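Long-range contacts in ribosomal protein uL16 3-hydroxylase (Escherichia coli, PDB 4CCL), which catalyses the iron- and 2-oxoglutarate-dependent hydroxylation of an arginine in ribosomal protein uL16, and regulates growth as a homodimeric oxygenase: residues Val83-His88 with Ser275-Asp280; Asp109-Ser114 with Tyr198-Arg203; Asp326-Pro331 with Leu351-Phe356; Arg330-Ala335 with Glu345-Ala350. One frame throughout, in Å; residues are numbered along the deposited sequence.

Contact 1 of 4, residues Val83-His88 with Ser275-Asp280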
loop_
_atom_site.group_PDB
_atom_site.type_symbol
_atom_site.label_atom_id
_atom_site.label_comp_id
_atom_site.label_asym_id
_atom_site.label_seq_id
_atom_site.Cartn_x
_atom_site.Cartn_y
_atom_site.Cartn_z
ATOM N N VAL B 83 -31.378 8.141 1.145
ATOM C CA VAL B 83 -30.995 7.274 0.038
ATOM C C VAL B 83 -29.800 7.837 -0.729
ATOM O O VAL B 83 -29.845 8.961 -1.234
ATOM C CB VAL B 83 -32.165 7.054 -0.937
ATOM C CG1 VAL B 83 -31.701 6.251 -2.142
ATOM C CG2 VAL B 83 -33.316 6.354 -0.232
ATOM N N GLN B 84 -28.736 7.041 -0.811
ATOM C CA GLN B 84 -27.499 7.440 -1.476
ATOM C C GLN B 84 -27.569 7.270 -2.990
ATOM O O GLN B 84 -28.210 6.345 -3.488
ATOM C CB GLN B 84 -26.331 6.604 -0.946
ATOM C CG GLN B 84 -26.084 6.738 0.543
ATOM C CD GLN B 84 -25.347 8.012 0.899
ATOM O OE1 GLN B 84 -24.592 8.552 0.090
ATOM N NE2 GLN B 84 -25.567 8.503 2.113
ATOM N N ALA B 85 -26.900 8.170 -3.708
ATOM C CA ALA B 85 -26.683 8.051 -5.153
ATOM C C ALA B 85 -27.941 7.773 -5.979
ATOM O O ALA B 85 -27.963 6.844 -6.785
ATOM C CB ALA B 85 -25.621 6.992 -5.438
ATOM N N VAL B 86 -28.979 8.581 -5.779
ATOM C CA VAL B 86 -30.232 8.410 -6.509
ATOM C C VAL B 86 -30.024 8.635 -8.007
ATOM O O VAL B 86 -30.696 8.019 -8.839
ATOM C CB VAL B 86 -31.326 9.361 -5.970
ATOM C CG1 VAL B 86 -32.599 9.269 -6.804
ATOM C CG2 VAL B 86 -31.626 9.047 -4.518
ATOM N N ASN B 87 -29.057 9.486 -8.344
ATOM C CA ASN B 87 -28.764 9.799 -9.739
ATOM C C ASN B 87 -28.345 8.572 -10.549
ATOM O O ASN B 87 -28.320 8.608 -11.780
ATOM C CB ASN B 87 -27.699 10.897 -9.839
ATOM C CG ASN B 87 -26.461 10.584 -9.024
ATOM O OD1 ASN B 87 -26.546 10.302 -7.829
ATOM N ND2 ASN B 87 -25.303 10.623 -9.670
ATOM N N HIS B 88 -28.012 7.492 -9.850
ATOM C CA HIS B 88 -27.718 6.223 -10.501
ATOM C C HIS B 88 -28.999 5.561 -11.007
ATOM O O HIS B 88 -29.061 5.106 -12.149
ATOM C CB HIS B 88 -26.973 5.279 -9.548
ATOM C CG HIS B 88 -25.598 5.746 -9.173
ATOM N ND1 HIS B 88 -24.673 4.928 -8.566
ATOM C CD2 HIS B 88 -24.996 6.953 -9.322
ATOM C CE1 HIS B 88 -23.558 5.607 -8.354
ATOM N NE2 HIS B 88 -23.727 6.835 -8.803
ATOM N N SER B 275 -16.655 5.249 -9.161
ATOM C CA SER B 275 -17.681 5.836 -8.303
ATOM C C SER B 275 -17.679 5.233 -6.897
ATOM O O SER B 275 -17.459 4.033 -6.727
ATOM C CB SER B 275 -19.065 5.684 -8.939
ATOM O OG SER B 275 -20.074 6.239 -8.114
ATOM N N ARG B 276 -17.930 6.073 -5.898
ATOM C CA ARG B 276 -17.969 5.629 -4.507
ATOM C C ARG B 276 -19.211 4.797 -4.193
ATOM O O ARG B 276 -19.281 4.151 -3.147
ATOM C CB ARG B 276 -17.880 6.827 -3.555
ATOM C CG ARG B 276 -16.492 7.450 -3.461
ATOM C CD ARG B 276 -16.481 8.712 -2.601
ATOM N NE ARG B 276 -16.759 8.444 -1.191
ATOM C CZ ARG B 276 -17.930 8.666 -0.602
ATOM N NH1 ARG B 276 -18.944 9.160 -1.299
ATOM N NH2 ARG B 276 -18.087 8.395 0.687
ATOM N N HIS B 277 -20.188 4.813 -5.095
ATOM C CA HIS B 277 -21.394 4.008 -4.923
ATOM C C HIS B 277 -21.607 3.068 -6.105
ATOM O O HIS B 277 -21.066 3.286 -7.189
ATOM C CB HIS B 277 -22.622 4.901 -4.736
ATOM C CG HIS B 277 -22.487 5.890 -3.619
ATOM N ND1 HIS B 277 -22.217 7.224 -3.842
ATOM C CD2 HIS B 277 -22.580 5.739 -2.281
ATOM C CE1 HIS B 277 -22.153 7.853 -2.682
ATOM N NE2 HIS B 277 -22.369 6.978 -1.717
ATOM N N GLU B 278 -22.407 2.029 -5.889
ATOM C CA GLU B 278 -22.666 1.028 -6.918
ATOM C C GLU B 278 -23.464 1.602 -8.089
ATOM O O GLU B 278 -24.532 2.190 -7.904
ATOM C CB GLU B 278 -23.400 -0.170 -6.311
ATOM C CG GLU B 278 -23.703 -1.282 -7.302
ATOM C CD GLU B 278 -24.210 -2.543 -6.631
ATOM O OE1 GLU B 278 -25.339 -2.524 -6.096
ATOM O OE2 GLU B 278 -23.476 -3.555 -6.641
ATOM N N LEU B 279 -22.925 1.436 -9.292
ATOM C CA LEU B 279 -23.620 1.811 -10.520
ATOM C C LEU B 279 -24.722 0.801 -10.847
ATOM O O LEU B 279 -24.693 -0.333 -10.374
ATOM C CB LEU B 279 -22.639 1.920 -11.697
ATOM C CG LEU B 279 -21.678 3.118 -11.752
ATOM C CD1 LEU B 279 -22.418 4.423 -11.487
ATOM C CD2 LEU B 279 -20.488 2.962 -10.807
ATOM N N ASP B 280 -25.682 1.210 -11.671
ATOM C CA ASP B 280 -26.714 0.296 -12.127
ATOM C C ASP B 280 -26.165 -0.266 -13.418
ATOM O O ASP B 280 -26.171 0.407 -14.436
ATOM C CB ASP B 280 -27.997 1.090 -12.412
ATOM C CG ASP B 280 -29.159 0.219 -12.891
ATOM O OD1 ASP B 280 -28.929 -0.841 -13.510
ATOM O OD2 ASP B 280 -30.323 0.609 -12.653
HETATM O O HOH W 1 -30.822 3.170 -13.649
#
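Ser-275 meets the edge of the His-88 ring, its OG 3.5 Å from His-88 CE1 and near the ring plane. The CB of His-277 packs 3.7 Å from Ala-85 CB, and its ring lies obliquely beside the bent chain of Gln-84, whose amide plane is turned 30° from it. His-277 ND1 has its polar partner in Asp-110 OD2 of strand 108-116, a carboxylate that also takes bonds from Asn-87 and, weakly, His-88 NE2 through OD1. Thus an extended loop of the winged-helix region is laid against the turn that follows strand 79-83 and the short helix 86-89, next to strand 108-116 of the JmjC sheet. Glu-278, its CB pointing away, offers its carbonyl: His-88 CG, anti to the carbonyl carbon (chi1 -66°), sets the ring against this loop, and ND1 donates to Glu-278 O over 2.8 Å, with the oxygen in the ring plane but the nitrogen 53° out of the carbonyl plane. Leu-279 CD1 covers one face of the same ring in a CH-pi contact, 3.7 Å from the centroid; Ala-85 CB sits over the centre of the opposite face. Asp-280 OD2 accepts from a water at 2.8 Å that also donates to His-88 O.

Contact 2 of 4, residues Asp109-Ser114 with Tyr198-Arg203. With SO4 (sulfate ion), chain L.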
loop_
_atom_site.group_PDB
_atom_site.type_symbol
_atom_site.label_atom_id
_atom_site.label_comp_id
_atom_site.label_asym_id
_atom_site.label_seq_id
_atom_site.Cartn_x
_atom_site.Cartn_y
_atom_site.Cartn_z
ATOM N N ASP B 109 -19.365 14.204 -6.399
ATOM C CA ASP B 109 -19.554 12.815 -5.997
ATOM C C ASP B 109 -20.844 12.212 -6.535
ATOM O O ASP B 109 -20.814 11.469 -7.515
ATOM C CB ASP B 109 -19.520 12.687 -4.470
ATOM C CG ASP B 109 -19.514 11.241 -4.004
ATOM O OD1 ASP B 109 -19.188 10.355 -4.821
ATOM O OD2 ASP B 109 -19.826 10.988 -2.821
ATOM N N ASP B 110 -21.968 12.575 -5.920
ATOM C CA ASP B 110 -23.275 12.001 -6.238
ATOM C C ASP B 110 -24.405 12.791 -5.577
ATOM O O ASP B 110 -24.159 13.757 -4.853
ATOM C CB ASP B 110 -23.351 10.535 -5.790
ATOM C CG ASP B 110 -22.765 9.576 -6.811
ATOM O OD1 ASP B 110 -23.038 9.748 -8.018
ATOM O OD2 ASP B 110 -22.012 8.665 -6.407
ATOM N N LEU B 111 -25.638 12.348 -5.811
ATOM C CA LEU B 111 -26.832 13.007 -5.292
ATOM C C LEU B 111 -27.532 12.102 -4.279
ATOM O O LEU B 111 -28.053 11.048 -4.645
ATOM C CB LEU B 111 -27.784 13.326 -6.454
ATOM C CG LEU B 111 -28.918 14.360 -6.340
ATOM C CD1 LEU B 111 -30.031 13.930 -5.404
ATOM C CD2 LEU B 111 -28.378 15.705 -5.914
HETATM N N MSE B 112 -27.560 12.514 -3.013
HETATM C CA MSE B 112 -28.291 11.737 -2.013
HETATM C C MSE B 112 -29.557 12.478 -1.582
HETATM O O MSE B 112 -29.534 13.687 -1.364
HETATM C CB MSE B 112 -27.397 11.373 -0.815
HETATM C CG MSE B 112 -27.428 12.343 0.367
HETATM SE SE MSE B 112 -28.878 11.998 1.646
HETATM C CE MSE B 112 -28.467 13.419 2.910
ATOM N N ILE B 113 -30.666 11.750 -1.485
ATOM C CA ILE B 113 -31.950 12.370 -1.161
ATOM C C ILE B 113 -32.435 11.961 0.224
ATOM O O ILE B 113 -32.328 10.798 0.600
ATOM C CB ILE B 113 -33.034 11.989 -2.194
ATOM C CG1 ILE B 113 -32.595 12.396 -3.599
ATOM C CG2 ILE B 113 -34.372 12.638 -1.848
ATOM C CD1 ILE B 113 -33.615 12.100 -4.673
ATOM N N SER B 114 -32.969 12.913 0.982
ATOM C CA SER B 114 -33.580 12.579 2.262
ATOM C C SER B 114 -35.033 13.038 2.324
ATOM O O SER B 114 -35.355 14.162 1.941
ATOM C CB SER B 114 -32.785 13.175 3.428
ATOM O OG SER B 114 -32.929 14.584 3.488
ATOM N N TYR B 198 -32.147 17.465 -1.318
ATOM C CA TYR B 198 -31.269 16.882 -2.316
ATOM C C TYR B 198 -29.858 17.387 -2.100
ATOM O O TYR B 198 -29.549 18.542 -2.378
ATOM C CB TYR B 198 -31.743 17.265 -3.718
ATOM C CG TYR B 198 -33.199 16.961 -3.963
ATOM C CD1 TYR B 198 -34.192 17.834 -3.530
ATOM C CD2 TYR B 198 -33.584 15.798 -4.615
ATOM C CE1 TYR B 198 -35.525 17.560 -3.741
ATOM C CE2 TYR B 198 -34.918 15.515 -4.835
ATOM C CZ TYR B 198 -35.883 16.401 -4.394
ATOM O OH TYR B 198 -37.212 16.128 -4.604
ATOM N N SER B 199 -28.986 16.496 -1.651
ATOM C CA SER B 199 -27.612 16.862 -1.373
ATOM C C SER B 199 -26.705 16.478 -2.533
ATOM O O SER B 199 -26.549 15.292 -2.852
ATOM C CB SER B 199 -27.137 16.218 -0.067
ATOM O OG SER B 199 -27.893 16.694 1.036
ATOM N N VAL B 200 -26.115 17.492 -3.158
ATOM C CA VAL B 200 -25.113 17.269 -4.179
ATOM C C VAL B 200 -23.817 17.266 -3.409
ATOM O O VAL B 200 -23.384 18.301 -2.888
ATOM C CB VAL B 200 -25.055 18.428 -5.186
ATOM C CG1 VAL B 200 -23.987 18.161 -6.240
ATOM C CG2 VAL B 200 -26.410 18.655 -5.830
ATOM N N GLY B 201 -23.206 16.090 -3.332
ATOM C CA GLY B 201 -22.022 15.901 -2.525
ATOM C C GLY B 201 -20.766 15.995 -3.355
ATOM O O GLY B 201 -20.799 15.857 -4.578
ATOM N N PHE B 202 -19.651 16.220 -2.677
ATOM C CA PHE B 202 -18.361 16.296 -3.342
ATOM C C PHE B 202 -17.368 15.361 -2.671
ATOM O O PHE B 202 -17.608 14.870 -1.569
ATOM C CB PHE B 202 -17.848 17.738 -3.375
ATOM C CG PHE B 202 -18.580 18.615 -4.354
ATOM C CD1 PHE B 202 -19.827 19.128 -4.046
ATOM C CD2 PHE B 202 -18.024 18.912 -5.587
ATOM C CE1 PHE B 202 -20.503 19.926 -4.942
ATOM C CE2 PHE B 202 -18.696 19.712 -6.489
ATOM C CZ PHE B 202 -19.939 20.218 -6.167
ATOM N N ARG B 203 -16.265 15.094 -3.353
ATOM C CA ARG B 203 -15.290 14.142 -2.855
ATOM C C ARG B 203 -13.877 14.650 -3.076
ATOM O O ARG B 203 -13.536 15.109 -4.165
ATOM C CB ARG B 203 -15.474 12.793 -3.552
ATOM C CG ARG B 203 -15.658 12.914 -5.053
ATOM C CD ARG B 203 -15.926 11.570 -5.704
ATOM N NE ARG B 203 -14.792 10.661 -5.578
ATOM C CZ ARG B 203 -14.691 9.503 -6.222
ATOM N NH1 ARG B 203 -15.656 9.115 -7.046
ATOM N NH2 ARG B 203 -13.622 8.738 -6.047
HETATM S S SO4 L . -30.067 15.498 5.377
HETATM O O1 SO4 L . -30.557 15.890 4.058
HETATM O O2 SO4 L . -28.616 15.649 5.432
HETATM O O3 SO4 L . -30.665 16.351 6.399
HETATM O O4 SO4 L . -30.430 14.105 5.618
HETATM O O HOH W 2 -18.625 9.181 -7.073
#
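Leu-111, Met-112 and Ile-113 pair antiparallel with Val-200, Ser-199 and Tyr-198, the strand axes approaching to 4.7 Å at 157°. Met-112 and Ser-199 form the hydrogen-bonded pair, Ser-199 N lying 2.9 Å from Met-112 O; Gly-201 N bonds to Asp-110 O, and Asp-109 N to Gly-201 O. These are neighbouring strands of the JmjC double-stranded beta-helix. On one face Leu-111 CD2 packs 3.5 Å from Val-200 CG2. Ile-113 CG1, anti to the carbonyl carbon (chi1 -57°), runs beside the Tyr-198 ring, with CD1 3.7 Å from Tyr-198 CE2; the Tyr-198 hydroxyl reaches Asp-33. An alanine in place of Ile-113 would probably open a gap beside this ring. On the other face, selenomethionine Met-112 lies beside Ser-199, and Ser-114 OG donates to O1 of a sulfate, probably from the crystallisation liquor, at 2.8 Å; Arg-140 holds the same ion, and both residues are inferred to bind substrate. Arg-203 crosses Asp-109 at about a right angle, its CD 3.6 Å from Asp-109 OD1, while Asp-109 OD2 is salt-bridged to Arg-276.

Contact 3 of 4, residues Asp326-Pro331 with Leu351-Phe356; sequences DSPHRP and LEDPSF. With SO4 (sulfate ion), chain O.
Ser-327 and Phe-356 mark the closest approach of the two backbones, CA atoms 6.8 Å apart, where a loop leading into helix 330-338 faces the start of helix 354-365. The main bond joins their N-cap residues: His-329 NE2 donates to Asp-353 OD2 over 2.8 Å, using the anti lone pair of the oxygen, which lies in the imidazole plane although ring and carboxylate planes are 53° apart. Asp-353 CG is anti to the backbone N (chi1 -174°), and its other oxygen, OD1, caps the helix by accepting from Ser-355 N at 3.0 Å. An alanine here would probably leave His-329 NE2 and Ser-355 N without these acceptors and the imidazole freer to turn. Phe-356 presents its ring edge to Ser-327, CD1 being 3.5 Å from Ser-327 OG, and its CB approaches the His-329 ring obliquely. The nearest side-chain atom of His-329 lies about 4 Å from a bound manganese ion. Within the winged-helix region, Phe-356 continues inward onto Ala-332 of helix 330-338, and Leu-351 packs on helix 290-298.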
loop_
_atom_site.group_PDB
_atom_site.type_symbol
_atom_site.label_atom_id
_atom_site.label_comp_id
_atom_site.label_asym_id
_atom_site.label_seq_id
_atom_site.Cartn_x
_atom_site.Cartn_y
_atom_site.Cartn_z
ATOM N N ASP B 326 -8.261 5.021 -24.889
ATOM C CA ASP B 326 -7.203 5.672 -25.648
ATOM C C ASP B 326 -7.530 5.571 -27.131
ATOM O O ASP B 326 -7.544 4.472 -27.688
ATOM C CB ASP B 326 -5.885 4.940 -25.392
ATOM C CG ASP B 326 -4.757 5.873 -25.011
ATOM O OD1 ASP B 326 -5.034 6.921 -24.391
ATOM O OD2 ASP B 326 -3.590 5.548 -25.320
ATOM N N SER B 327 -7.772 6.707 -27.775
ATOM C CA SER B 327 -8.094 6.717 -29.198
ATOM C C SER B 327 -7.454 7.905 -29.915
ATOM O O SER B 327 -7.326 8.986 -29.342
ATOM C CB SER B 327 -9.615 6.730 -29.400
ATOM O OG SER B 327 -9.952 6.667 -30.775
ATOM N N PRO B 328 -7.048 7.700 -31.178
ATOM C CA PRO B 328 -6.523 8.778 -32.026
ATOM C C PRO B 328 -7.541 9.880 -32.307
ATOM O O PRO B 328 -7.146 10.962 -32.741
ATOM C CB PRO B 328 -6.142 8.058 -33.327
ATOM C CG PRO B 328 -6.875 6.761 -33.290
ATOM C CD PRO B 328 -6.950 6.391 -31.844
ATOM N N HIS B 329 -8.822 9.625 -32.053
ATOM C CA HIS B 329 -9.837 10.603 -32.407
ATOM C C HIS B 329 -10.194 11.386 -31.153
ATOM O O HIS B 329 -10.847 10.878 -30.241
ATOM C CB HIS B 329 -11.087 9.902 -32.948
ATOM C CG HIS B 329 -10.796 8.791 -33.908
ATOM N ND1 HIS B 329 -11.059 8.881 -35.255
ATOM C CD2 HIS B 329 -10.272 7.554 -33.711
ATOM C CE1 HIS B 329 -10.706 7.754 -35.853
ATOM N NE2 HIS B 329 -10.224 6.935 -34.932
ATOM N N ARG B 330 -9.738 12.633 -31.125
ATOM C CA ARG B 330 -9.995 13.554 -30.018
ATOM C C ARG B 330 -11.434 14.085 -29.868
ATOM O O ARG B 330 -11.967 14.082 -28.760
ATOM C CB ARG B 330 -8.968 14.692 -29.989
ATOM C CG ARG B 330 -8.949 15.453 -28.679
ATOM C CD ARG B 330 -7.867 16.520 -28.665
ATOM N NE ARG B 330 -8.141 17.539 -27.656
ATOM C CZ ARG B 330 -7.763 17.457 -26.385
ATOM N NH1 ARG B 330 -7.080 16.403 -25.958
ATOM N NH2 ARG B 330 -8.066 18.433 -25.540
ATOM N N PRO B 331 -12.052 14.578 -30.963
ATOM C CA PRO B 331 -13.421 15.099 -30.837
ATOM C C PRO B 331 -14.392 14.079 -30.246
ATOM O O PRO B 331 -15.265 14.431 -29.449
ATOM C CB PRO B 331 -13.809 15.405 -32.286
ATOM C CG PRO B 331 -12.529 15.703 -32.957
ATOM C CD PRO B 331 -11.522 14.784 -32.326
ATOM N N LEU B 351 -16.515 6.917 -36.228
ATOM C CA LEU B 351 -17.265 5.680 -36.451
ATOM C C LEU B 351 -16.754 4.886 -37.654
ATOM O O LEU B 351 -16.924 3.667 -37.717
ATOM C CB LEU B 351 -18.762 5.966 -36.610
ATOM C CG LEU B 351 -19.526 6.535 -35.412
ATOM C CD1 LEU B 351 -20.965 6.806 -35.814
ATOM C CD2 LEU B 351 -19.465 5.595 -34.213
ATOM N N GLU B 352 -16.125 5.577 -38.600
ATOM C CA GLU B 352 -15.592 4.933 -39.797
ATOM C C GLU B 352 -14.413 4.024 -39.449
ATOM O O GLU B 352 -14.209 2.991 -40.084
ATOM C CB GLU B 352 -15.175 5.981 -40.836
ATOM C CG GLU B 352 -16.174 7.126 -41.021
ATOM C CD GLU B 352 -17.582 6.649 -41.346
ATOM O OE1 GLU B 352 -17.722 5.646 -42.078
ATOM O OE2 GLU B 352 -18.551 7.287 -40.880
ATOM N N ASP B 353 -13.648 4.418 -38.435
ATOM C CA ASP B 353 -12.521 3.628 -37.946
ATOM C C ASP B 353 -13.048 2.421 -37.179
ATOM O O ASP B 353 -13.698 2.575 -36.145
ATOM C CB ASP B 353 -11.633 4.488 -37.039
ATOM C CG ASP B 353 -10.354 3.782 -36.608
ATOM O OD1 ASP B 353 -10.210 2.567 -36.854
ATOM O OD2 ASP B 353 -9.488 4.452 -36.007
ATOM N N PRO B 354 -12.759 1.212 -37.684
ATOM C CA PRO B 354 -13.213 -0.037 -37.066
ATOM C C PRO B 354 -12.672 -0.223 -35.650
ATOM O O PRO B 354 -13.316 -0.885 -34.838
ATOM C CB PRO B 354 -12.648 -1.113 -38.002
ATOM C CG PRO B 354 -12.466 -0.421 -39.307
ATOM C CD PRO B 354 -12.048 0.969 -38.950
ATOM N N SER B 355 -11.514 0.359 -35.356
ATOM C CA SER B 355 -10.945 0.276 -34.015
ATOM C C SER B 355 -11.777 1.070 -33.013
ATOM O O SER B 355 -12.145 0.556 -31.955
ATOM C CB SER B 355 -9.496 0.765 -34.006
ATOM O OG SER B 355 -8.627 -0.205 -34.564
ATOM N N PHE B 356 -12.068 2.323 -33.353
ATOM C CA PHE B 356 -12.909 3.162 -32.508
ATOM C C PHE B 356 -14.286 2.541 -32.336
ATOM O O PHE B 356 -14.831 2.526 -31.235
ATOM C CB PHE B 356 -13.054 4.573 -33.084
ATOM C CG PHE B 356 -13.919 5.477 -32.246
ATOM C CD1 PHE B 356 -13.373 6.198 -31.199
ATOM C CD2 PHE B 356 -15.279 5.597 -32.498
ATOM C CE1 PHE B 356 -14.162 7.025 -30.421
ATOM C CE2 PHE B 356 -16.073 6.424 -31.724
ATOM C CZ PHE B 356 -15.514 7.137 -30.684
HETATM S S SO4 O . -6.787 18.784 -21.749
HETATM O O1 SO4 O . -7.698 18.253 -22.758
HETATM O O2 SO4 O . -5.673 17.858 -21.564
HETATM O O3 SO4 O . -6.275 20.080 -22.182
HETATM O O4 SO4 O . -7.502 18.944 -20.486
#

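Contact 4 of 4, residues Arg330-Ala335 with Glu345-Ala350. With SO4 (sulfate ion), chain O.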
loop_
_atom_site.group_PDB
_atom_site.type_symbol
_atom_site.label_atom_id
_atom_site.label_comp_id
_atom_site.label_asym_id
_atom_site.label_seq_id
_atom_site.Cartn_x
_atom_site.Cartn_y
_atom_site.Cartn_z
ATOM N N ARG B 330 -9.738 12.633 -31.125
ATOM C CA ARG B 330 -9.995 13.554 -30.018
ATOM C C ARG B 330 -11.434 14.085 -29.868
ATOM O O ARG B 330 -11.967 14.082 -28.760
ATOM C CB ARG B 330 -8.968 14.692 -29.989
ATOM C CG ARG B 330 -8.949 15.453 -28.679
ATOM C CD ARG B 330 -7.867 16.520 -28.665
ATOM N NE ARG B 330 -8.141 17.539 -27.656
ATOM C CZ ARG B 330 -7.763 17.457 -26.385
ATOM N NH1 ARG B 330 -7.080 16.403 -25.958
ATOM N NH2 ARG B 330 -8.066 18.433 -25.540
ATOM N N PRO B 331 -12.052 14.578 -30.963
ATOM C CA PRO B 331 -13.421 15.099 -30.837
ATOM C C PRO B 331 -14.392 14.079 -30.246
ATOM O O PRO B 331 -15.265 14.431 -29.449
ATOM C CB PRO B 331 -13.809 15.405 -32.286
ATOM C CG PRO B 331 -12.529 15.703 -32.957
ATOM C CD PRO B 331 -11.522 14.784 -32.326
ATOM N N ALA B 332 -14.220 12.822 -30.636
ATOM C CA ALA B 332 -15.065 11.738 -30.153
ATOM C C ALA B 332 -14.889 11.517 -28.654
ATOM O O ALA B 332 -15.869 11.407 -27.912
ATOM C CB ALA B 332 -14.757 10.468 -30.911
ATOM N N LEU B 333 -13.636 11.450 -28.215
ATOM C CA LEU B 333 -13.333 11.245 -26.803
ATOM C C LEU B 333 -13.851 12.400 -25.958
ATOM O O LEU B 333 -14.396 12.190 -24.873
ATOM C CB LEU B 333 -11.830 11.070 -26.577
ATOM C CG LEU B 333 -11.150 9.836 -27.174
ATOM C CD1 LEU B 333 -9.827 9.569 -26.464
ATOM C CD2 LEU B 333 -12.058 8.620 -27.109
ATOM N N ASP B 334 -13.676 13.619 -26.463
ATOM C CA ASP B 334 -14.195 14.811 -25.804
ATOM C C ASP B 334 -15.713 14.752 -25.702
ATOM O O ASP B 334 -16.297 15.158 -24.693
ATOM C CB ASP B 334 -13.771 16.070 -26.561
ATOM C CG ASP B 334 -12.348 16.481 -26.252
ATOM O OD1 ASP B 334 -11.947 16.394 -25.073
ATOM O OD2 ASP B 334 -11.632 16.888 -27.190
ATOM N N ALA B 335 -16.344 14.241 -26.755
ATOM C CA ALA B 335 -17.787 14.051 -26.764
ATOM C C ALA B 335 -18.209 13.048 -25.691
ATOM O O ALA B 335 -19.234 13.227 -25.031
ATOM C CB ALA B 335 -18.247 13.588 -28.138
ATOM N N GLU B 345 -23.259 12.954 -34.878
ATOM C CA GLU B 345 -22.581 14.221 -35.139
ATOM C C GLU B 345 -21.404 14.426 -34.188
ATOM O O GLU B 345 -20.337 14.896 -34.587
ATOM C CB GLU B 345 -23.572 15.382 -35.004
ATOM C CG GLU B 345 -22.921 16.750 -34.864
ATOM C CD GLU B 345 -23.352 17.472 -33.601
ATOM O OE1 GLU B 345 -24.573 17.572 -33.353
ATOM O OE2 GLU B 345 -22.466 17.937 -32.852
ATOM N N ASN B 346 -21.609 14.058 -32.929
ATOM C CA ASN B 346 -20.585 14.211 -31.907
ATOM C C ASN B 346 -19.391 13.294 -32.146
ATOM O O ASN B 346 -18.276 13.586 -31.716
ATOM C CB ASN B 346 -21.182 13.956 -30.523
ATOM C CG ASN B 346 -22.510 14.665 -30.325
ATOM O OD1 ASN B 346 -23.489 14.063 -29.884
ATOM N ND2 ASN B 346 -22.549 15.950 -30.657
ATOM N N PHE B 347 -19.636 12.175 -32.821
ATOM C CA PHE B 347 -18.574 11.226 -33.146
ATOM C C PHE B 347 -17.750 11.659 -34.358
ATOM O O PHE B 347 -16.546 11.419 -34.417
ATOM C CB PHE B 347 -19.142 9.820 -33.347
ATOM C CG PHE B 347 -19.657 9.192 -32.082
ATOM C CD1 PHE B 347 -18.782 8.812 -31.076
ATOM C CD2 PHE B 347 -21.015 8.997 -31.889
ATOM C CE1 PHE B 347 -19.250 8.241 -29.909
ATOM C CE2 PHE B 347 -21.488 8.426 -30.725
ATOM C CZ PHE B 347 -20.606 8.048 -29.734
ATOM N N GLY B 348 -18.401 12.305 -35.318
ATOM C CA GLY B 348 -17.730 12.748 -36.527
ATOM C C GLY B 348 -17.275 11.589 -37.393
ATOM O O GLY B 348 -18.071 10.722 -37.742
ATOM N N ASP B 349 -15.993 11.578 -37.740
ATOM C CA ASP B 349 -15.435 10.553 -38.618
ATOM C C ASP B 349 -14.966 9.311 -37.860
ATOM O O ASP B 349 -14.515 8.344 -38.470
ATOM C CB ASP B 349 -14.270 11.128 -39.431
ATOM C CG ASP B 349 -14.718 12.181 -40.427
ATOM O OD1 ASP B 349 -15.861 12.084 -40.924
ATOM O OD2 ASP B 349 -13.925 13.105 -40.714
ATOM N N ALA B 350 -15.080 9.341 -36.535
ATOM C CA ALA B 350 -14.559 8.269 -35.687
ATOM C C ALA B 350 -15.217 6.909 -35.936
ATOM O O ALA B 350 -14.552 5.872 -35.864
ATOM C CB ALA B 350 -14.672 8.658 -34.219
HETATM S S SO4 O . -6.787 18.784 -21.749
HETATM O O1 SO4 O . -7.698 18.253 -22.758
HETATM O O2 SO4 O . -5.673 17.858 -21.564
HETATM O O3 SO4 O . -6.275 20.080 -22.182
HETATM O O4 SO4 O . -7.502 18.944 -20.486
HETATM O O HOH W 3 -13.780 12.153 -33.527
#
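Phe-347 O takes two bonds: a water donates to it at 3.0 Å, and Ala-350 N reaches it weakly at 3.3 Å. The same water accepts a weak bond from Ala-332 N, at the first turn of helix 330-338, and so bridges the segments, which share no direct hydrogen bond. The rest is close packing of small side chains. Ala-332 CB lies 3.8 Å from Ala-350 CB and near the edge of the Phe-347 ring, where CD1 is 4.4 Å away; the CB of Phe-347 is directed away from helix 330-338, but the ring comes back to touch it. One turn later Ala-335 CB meets Asn-346, 3.6 Å from Asn-346 O and 3.8 Å from Asn-346 CB. Asn-346 CG stands beside its own backbone N (chi1 -46°), and OD1 accepts from Thr-343 N, while Thr-343 OG1 in turn accepts from Glu-345 N. Gly-348, with phi 67°, is the first residue to leave helical geometry and the second residue of the type II' turn from Phe-347 to Ala-350, which brings Ala-350 round to face Ala-332. Phe-356 of helix 354-365 packs on Ala-350, and Phe-347 on Leu-360 of that helix. The contact joins helices 330-338 and 344-347 in the ROXA-like winged-helix region, consistent with the helix-turn-helix class to which that family is assigned.

The four contacts fall into two groups. Contacts 1 and 2 adjoin each other, centres 10 Å apart, and meet along strand 108-116: contact 2 pairs that strand with strand 195-202 inside the JmjC sheet, and contact 1 packs the loop 275-280 beside it. Contacts 3 and 4 have centres 8 Å apart and touch, share Arg-330 and Pro-331 of helix 330-338, and belong to the winged-helix region. Between the groups the centres are 28 to 34 Å apart, without touching. Along the chain, contact 2 falls within the span from Val-83 to Asp-280, and contacts 3 and 4 follow. Contact 1 thus ties the C-terminal region to the catalytic domain, about 16 to 18 Å (nearest atoms) from contacts 3 and 4.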